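Local atomic coordinates of hybrid kinase (Caulobacter vibrioides, PDB entry 6QRL), a protein that binds cyclic di-GMP through its pseudo-receiver domain and, as a hybrid histidine kinase, probably uses ATP to phosphorylate a protein histidine. Residues P68-S73 against A113-V119; F93-L97 against Q109-V114. The contacts are given in a common frame with arbitrary orientation. Residues are numbered along the deposited sequence.

Contact 1. Residues P68-S73 against A113-V119; sequences PAGRRS and AVTADGV
The R72 side chain, extended beyond chi1 (m, t, t), lies across the backbone of A113-T115: NH1 donates to A113 O (3.0 Å), and T115 OG1 sits over one face of the guanidinium, 3.5 Å from NH2. R71-S73 runs antiparallel to V114-A116 in loop conformation, with R72 and T115 CA atoms 4.5 Å apart; beyond it G118 and V119 wrap around the turn at A69-G70 (CA-CA 4.8 Å for A69-G118, 4.4 Å for G70-V119). The firm backbone link is A116 N to R71 O, 2.9 Å and nearly straight; T115 CA adds a CA-H...O contact of 3.5 Å to the same R71 O. Two residues further along, water 1 lies between the backbones, with S73 N donating to it (2.8 Å) and V114 O 2.8 Å from it.

P68-R71 is a type II turn closed by R71 N to P68 O (3.2 Å). G70, third in the turn, has phi/psi of 74/8. Its N gives a weak bifurcated hydrogen bond to A116 O (3.4 Å) and D117 O (3.3 Å), and its bare CA leaves room for the poorly ordered V119, whose C is 4.1 Å away. G118, also at positive phi (95), brings its CA to 4.1 Å from A69 CB. The CB atoms of A113 and A116 point toward the turn segment, the latter 3.8 Å from P68 O.

In this pseudo-receiver domain, the contact joins the segment leaving helix 103-111 to the loop entering strand 73-77. R71 CB points away from 113-119, and its NH2 hydrogen-bonds A50 O; R71 and P68 pack on L52 and helix 39-45, while S73 packs on L52 and I54 of strand 51-55.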
loop_
_atom_site.group_PDB
_atom_site.type_symbol
_atom_site.label_atom_id
_atom_site.label_comp_id
_atom_site.label_asym_id
_atom_site.label_seq_id
_atom_site.Cartn_x
_atom_site.Cartn_y
_atom_site.Cartn_z
ATOM N N PRO A 68 2.564 -6.172 6.208
ATOM C CA PRO A 68 3.611 -6.225 7.233
ATOM C C PRO A 68 3.155 -5.679 8.599
ATOM O O PRO A 68 2.536 -4.603 8.683
ATOM C CB PRO A 68 4.719 -5.322 6.683
ATOM C CG PRO A 68 4.418 -5.173 5.211
ATOM C CD PRO A 68 2.930 -5.381 5.027
ATOM N N ALA A 69 3.491 -6.408 9.656
ATOM C CA ALA A 69 3.181 -6.044 11.055
ATOM C C ALA A 69 3.785 -4.668 11.365
ATOM O O ALA A 69 4.921 -4.379 10.941
ATOM C CB ALA A 69 3.675 -7.124 12.003
ATOM N N GLY A 70 3.020 -3.824 12.054
ATOM C CA GLY A 70 3.466 -2.510 12.538
ATOM C C GLY A 70 3.581 -1.489 11.423
ATOM O O GLY A 70 4.062 -0.377 11.697
ATOM N N ARG A 71 3.126 -1.805 10.209
ATOM C CA ARG A 71 3.153 -0.854 9.072
ATOM C C ARG A 71 1.722 -0.473 8.683
ATOM O O ARG A 71 0.754 -1.145 9.138
ATOM C CB ARG A 71 3.965 -1.479 7.938
ATOM C CG ARG A 71 5.426 -1.779 8.308
ATOM C CD ARG A 71 6.255 -0.553 8.684
ATOM N NE ARG A 71 6.323 0.383 7.557
ATOM C CZ ARG A 71 7.345 0.552 6.718
ATOM N NH1 ARG A 71 8.468 -0.131 6.879
ATOM N NH2 ARG A 71 7.239 1.424 5.718
ATOM N N ARG A 72 1.606 0.599 7.905
ATOM C CA ARG A 72 0.326 1.156 7.385
ATOM C C ARG A 72 0.207 0.757 5.907
ATOM O O ARG A 72 1.045 1.215 5.104
ATOM C CB ARG A 72 0.322 2.666 7.622
ATOM C CG ARG A 72 0.655 3.032 9.065
ATOM C CD ARG A 72 0.737 4.516 9.264
ATOM N NE ARG A 72 1.003 4.768 10.662
ATOM C CZ ARG A 72 0.157 5.320 11.526
ATOM N NH1 ARG A 72 -1.024 5.772 11.131
ATOM N NH2 ARG A 72 0.521 5.469 12.794
ATOM N N SER A 73 -0.731 -0.138 5.588
ATOM C CA SER A 73 -0.849 -0.740 4.233
ATOM C C SER A 73 -2.267 -0.621 3.706
ATOM O O SER A 73 -3.203 -0.764 4.480
ATOM C CB SER A 73 -0.435 -2.186 4.237
ATOM O OG SER A 73 0.899 -2.330 4.679
ATOM N N ALA A 113 -4.440 6.285 6.599
ATOM C CA ALA A 113 -3.913 4.904 6.747
ATOM C C ALA A 113 -3.550 4.626 8.220
ATOM O O ALA A 113 -2.882 5.485 8.852
ATOM C CB ALA A 113 -2.707 4.707 5.886
ATOM N N VAL A 114 -3.965 3.467 8.734
ATOM C CA VAL A 114 -3.823 3.063 10.164
ATOM C C VAL A 114 -2.914 1.836 10.175
ATOM O O VAL A 114 -2.804 1.143 9.114
ATOM C CB VAL A 114 -5.191 2.788 10.834
ATOM C CG1 VAL A 114 -6.112 4.014 10.836
ATOM C CG2 VAL A 114 -5.919 1.603 10.187
ATOM N N THR A 115 -2.298 1.573 11.317
ATOM C CA THR A 115 -1.280 0.517 11.486
ATOM C C THR A 115 -1.949 -0.853 11.547
ATOM O O THR A 115 -2.991 -0.975 12.194
ATOM C CB THR A 115 -0.486 0.692 12.783
ATOM O OG1 THR A 115 -0.395 2.078 13.116
ATOM C CG2 THR A 115 0.898 0.105 12.652
ATOM N N ALA A 116 -1.314 -1.869 10.973
ATOM C CA ALA A 116 -1.542 -3.288 11.355
ATOM C C ALA A 116 -1.007 -3.541 12.775
ATOM O O ALA A 116 -0.056 -2.875 13.170
ATOM C CB ALA A 116 -0.895 -4.211 10.356
ATOM N N ASP A 117 -1.544 -4.536 13.478
ATOM C CA ASP A 117 -1.035 -5.006 14.797
ATOM C C ASP A 117 0.401 -5.549 14.640
ATOM O O ASP A 117 0.796 -5.848 13.493
ATOM C CB ASP A 117 -1.968 -6.066 15.387
ATOM C CG ASP A 117 -3.374 -5.585 15.731
ATOM O OD1 ASP A 117 -3.566 -4.368 15.978
ATOM O OD2 ASP A 117 -4.288 -6.440 15.766
ATOM N N GLY A 118 1.133 -5.715 15.759
ATOM C CA GLY A 118 2.499 -6.290 15.817
ATOM C C GLY A 118 3.541 -5.185 15.785
ATOM O O GLY A 118 3.135 -4.013 15.889
ATOM N N VAL A 119 4.830 -5.500 15.598
ATOM C CA VAL A 119 5.919 -4.467 15.629
ATOM C C VAL A 119 6.647 -4.413 14.279
ATOM O O VAL A 119 7.073 -5.474 13.820
ATOM C CB VAL A 119 6.862 -4.684 16.835
ATOM C CG1 VAL A 119 7.408 -6.110 16.912
ATOM C CG2 VAL A 119 7.990 -3.648 16.881
HETATM O O HOH W 1 -2.344 -1.172 7.613
#

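Contact 2. Residues F93-L97 against Q109-V114; sequences FSGYL and QVLQAV. With C2E (9,9'-[(2R,3R,3aS,5S,7aR,9R,10R,10aS,12S,14aR)-3,5,10,12-tetrahydroxy-5,12-dioxidooctahydro-2H,7H-difuro[3,2-d:3',2'-j][1,3,7,9,2,8]tetraoxadiphosphacyclododecine-2,9-diyl]bis(2-amino-1,9-dihydro-6H-purin-6-one)), chain C.
F93 CB points away from Q109-V114 and the residue makes no contact there, so the contact starts at S94, whose CB points toward that segment. With chi1 at 173° (t), S94 OG accepts from V114 N at 2.9 Å, just past the end of helix 103-111, and lies 3.2 Å from A113 CA. S94 OG also donates to water 2 (2.8 Å), which donates in turn to Q109 O (2.8 Å) and Q109 OE1 (2.6 Å). G95 is almost fully extended (phi/psi -176/-175); its CA is 3.7 Å from Q109 OE1, and a CB there would strike that oxygen.

Y96 CB points away from the helix, and the residue serves the ligand. Its backbone reads one guanine edge of c-di-GMP: Y96 N donates to O6 (3.0 Å), and Y96 O accepts from N1 (2.7 Å) and N2 (3.1 Å). The phenol, with chi1 p, has guanine C6 over one ring face and donates from OH to phosphate O2P at 2.7 Å. Q109, curled m, m, puts CG 3.7 Å from both Y96 O and L97 CD2. P100, R102 and S105 add further ligand hydrogen bonds.

In this receiver-type fold, edge strand 95-98 pairs with strand 73-77, F93 reaches L88 of helix 85-91, and V110 packs helix 103-111 onto V51 and L53 of strand 51-55.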
loop_
_atom_site.group_PDB
_atom_site.type_symbol
_atom_site.label_atom_id
_atom_site.label_comp_id
_atom_site.label_asym_id
_atom_site.label_seq_id
_atom_site.Cartn_x
_atom_site.Cartn_y
_atom_site.Cartn_z
ATOM N N PHE A 93 -4.956 -4.867 6.871
ATOM C CA PHE A 93 -4.966 -3.750 5.895
ATOM C C PHE A 93 -5.834 -2.594 6.410
ATOM O O PHE A 93 -6.915 -2.808 6.946
ATOM C CB PHE A 93 -5.444 -4.231 4.533
ATOM C CG PHE A 93 -4.350 -4.888 3.736
ATOM C CD1 PHE A 93 -3.420 -4.114 3.050
ATOM C CD2 PHE A 93 -4.288 -6.260 3.623
ATOM C CE1 PHE A 93 -2.426 -4.711 2.291
ATOM C CE2 PHE A 93 -3.300 -6.856 2.854
ATOM C CZ PHE A 93 -2.365 -6.082 2.201
ATOM N N SER A 94 -5.360 -1.376 6.225
ATOM C CA SER A 94 -6.048 -0.136 6.660
ATOM C C SER A 94 -7.296 0.090 5.798
ATOM O O SER A 94 -8.309 0.554 6.304
ATOM C CB SER A 94 -5.093 1.026 6.524
ATOM O OG SER A 94 -5.739 2.267 6.762
ATOM N N GLY A 95 -7.199 -0.215 4.514
ATOM C CA GLY A 95 -8.228 0.085 3.507
ATOM C C GLY A 95 -7.828 -0.490 2.159
ATOM O O GLY A 95 -6.823 -1.231 2.061
ATOM N N TYR A 96 -8.627 -0.191 1.161
ATOM C CA TYR A 96 -8.460 -0.698 -0.217
ATOM C C TYR A 96 -8.608 0.486 -1.178
ATOM O O TYR A 96 -9.192 1.531 -0.813
ATOM C CB TYR A 96 -9.482 -1.791 -0.514
ATOM C CG TYR A 96 -10.904 -1.307 -0.595
ATOM C CD1 TYR A 96 -11.731 -1.326 0.515
ATOM C CD2 TYR A 96 -11.409 -0.798 -1.789
ATOM C CE1 TYR A 96 -13.026 -0.831 0.453
ATOM C CE2 TYR A 96 -12.706 -0.332 -1.879
ATOM C CZ TYR A 96 -13.525 -0.365 -0.761
ATOM O OH TYR A 96 -14.792 0.117 -0.865
ATOM N N LEU A 97 -8.077 0.302 -2.376
ATOM C CA LEU A 97 -8.248 1.171 -3.552
ATOM C C LEU A 97 -8.651 0.259 -4.705
ATOM O O LEU A 97 -8.068 -0.849 -4.801
ATOM C CB LEU A 97 -6.911 1.862 -3.821
ATOM C CG LEU A 97 -6.544 2.942 -2.815
ATOM C CD1 LEU A 97 -5.105 3.404 -2.988
ATOM C CD2 LEU A 97 -7.517 4.098 -2.948
ATOM N N GLN A 109 -6.825 7.532 1.161
ATOM C CA GLN A 109 -6.446 6.284 1.884
ATOM C C GLN A 109 -5.022 6.394 2.463
ATOM O O GLN A 109 -4.771 5.807 3.520
ATOM C CB GLN A 109 -6.609 5.061 0.995
ATOM C CG GLN A 109 -8.069 4.727 0.707
ATOM C CD GLN A 109 -8.890 4.503 1.952
ATOM O OE1 GLN A 109 -8.476 3.769 2.853
ATOM N NE2 GLN A 109 -10.057 5.143 2.010
ATOM N N VAL A 110 -4.129 7.142 1.823
ATOM C CA VAL A 110 -2.766 7.387 2.364
ATOM C C VAL A 110 -2.865 8.303 3.591
ATOM O O VAL A 110 -2.226 7.973 4.617
ATOM C CB VAL A 110 -1.850 7.961 1.270
ATOM C CG1 VAL A 110 -0.528 8.412 1.863
ATOM C CG2 VAL A 110 -1.634 6.935 0.149
ATOM N N LEU A 111 -3.645 9.388 3.513
ATOM C CA LEU A 111 -3.781 10.342 4.658
ATOM C C LEU A 111 -4.404 9.655 5.878
ATOM O O LEU A 111 -3.992 10.009 6.992
ATOM C CB LEU A 111 -4.619 11.561 4.262
ATOM C CG LEU A 111 -3.956 12.495 3.252
ATOM C CD1 LEU A 111 -4.739 13.803 3.122
ATOM C CD2 LEU A 111 -2.500 12.792 3.621
ATOM N N GLN A 112 -5.323 8.706 5.688
ATOM C CA GLN A 112 -6.117 8.091 6.786
ATOM C C GLN A 112 -5.526 6.750 7.222
ATOM O O GLN A 112 -6.143 6.119 8.083
ATOM C CB GLN A 112 -7.561 7.845 6.334
ATOM C CG GLN A 112 -8.309 9.118 5.943
ATOM C CD GLN A 112 -9.601 8.827 5.203
ATOM O OE1 GLN A 112 -10.065 7.681 5.121
ATOM N NE2 GLN A 112 -10.192 9.868 4.644
ATOM N N ALA A 113 -4.440 6.285 6.599
ATOM C CA ALA A 113 -3.913 4.904 6.747
ATOM C C ALA A 113 -3.550 4.626 8.220
ATOM O O ALA A 113 -2.882 5.485 8.852
ATOM C CB ALA A 113 -2.707 4.707 5.886
ATOM N N VAL A 114 -3.965 3.467 8.734
ATOM C CA VAL A 114 -3.823 3.063 10.164
ATOM C C VAL A 114 -2.914 1.836 10.175
ATOM O O VAL A 114 -2.804 1.143 9.114
ATOM C CB VAL A 114 -5.191 2.788 10.834
ATOM C CG1 VAL A 114 -6.112 4.014 10.836
ATOM C CG2 VAL A 114 -5.919 1.603 10.187
HETATM P P1 C2E C . -17.005 1.844 -2.882
HETATM O O2P C2E C . -15.659 1.210 -3.145
HETATM O O1P C2E C . -18.145 0.995 -2.405
HETATM O "O5'" C2E C . -16.744 2.902 -1.708
HETATM C "C5'" C2E C . -17.873 3.485 -1.055
HETATM C "C4'" C2E C . -17.348 4.418 -0.006
HETATM O "O4'" C2E C . -16.700 3.660 1.034
HETATM C "C3'" C2E C . -16.272 5.377 -0.487
HETATM O "O3'" C2E C . -16.961 6.469 -1.121
HETATM C "C2'" C2E C . -15.515 5.710 0.818
HETATM O "O2'" C2E C . -15.904 6.958 1.352
HETATM C "C1'" C2E C . -15.869 4.545 1.753
HETATM N N9 C2E C . -14.745 3.734 2.222
HETATM C C8 C2E C . -14.671 3.111 3.445
HETATM N N7 C2E C . -13.592 2.378 3.583
HETATM C C5 C2E C . -12.925 2.504 2.373
HETATM C C6 C2E C . -11.703 1.936 1.943
HETATM O O6 C2E C . -10.966 1.153 2.545
HETATM N N1 C2E C . -11.392 2.311 0.637
HETATM C C2 C2E C . -12.144 3.146 -0.155
HETATM N N2 C2E C . -11.672 3.383 -1.390
HETATM N N3 C2E C . -13.297 3.687 0.244
HETATM C C4 C2E C . -13.627 3.329 1.515
HETATM P P11 C2E C . -16.221 7.140 -2.376
HETATM O O21 C2E C . -14.789 7.294 -1.961
HETATM O O11 C2E C . -17.008 8.351 -2.786
HETATM O O5A C2E C . -16.360 6.067 -3.559
HETATM C C5A C2E C . -17.621 5.876 -4.267
HETATM C C4A C2E C . -17.440 4.803 -5.312
HETATM O O4A C2E C . -16.634 5.320 -6.399
HETATM C C3A C2E C . -16.697 3.547 -4.865
HETATM O O3A C2E C . -17.587 2.689 -4.137
HETATM C C2A C2E C . -16.210 2.996 -6.202
HETATM O O2A C2E C . -17.135 2.319 -7.014
HETATM C C1A C2E C . -15.838 4.280 -6.943
HETATM N N91 C2E C . -14.437 4.603 -6.745
HETATM C C81 C2E C . -13.931 5.274 -5.661
HETATM N N71 C2E C . -12.624 5.383 -5.683
HETATM C C51 C2E C . -12.256 4.734 -6.852
HETATM C C61 C2E C . -10.969 4.547 -7.402
HETATM O O61 C2E C . -9.878 4.862 -6.904
HETATM N N11 C2E C . -11.038 3.854 -8.614
HETATM C C21 C2E C . -12.192 3.413 -9.221
HETATM N N21 C2E C . -12.027 2.792 -10.400
HETATM N N31 C2E C . -13.404 3.563 -8.694
HETATM C C41 C2E C . -13.365 4.245 -7.523
HETATM O O HOH W 2 -6.381 3.752 4.445
#

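In the fold
Along the chain the order is 68-73, 93-97, then 109-119: 93-97 lies between the halves of contact 1, and 109-114 runs into its second half, sharing A113 and V114. Their centres are 11 Å apart. They meet directly where S73 O receives a probable hydrogen bond from S94 N (2.8 Å), where strand 73-77 of the five-stranded parallel sheet begins, beside the approach to strand 95-98. Contact 2 joins this edge strand to the last helix and carries G95, Y96 and Q109 of the c-di-GMP pocket. The chain leaves that helix directly into contact 1, with the V114 side chain about 9 Å from the bound c-di-GMP at their nearest atoms.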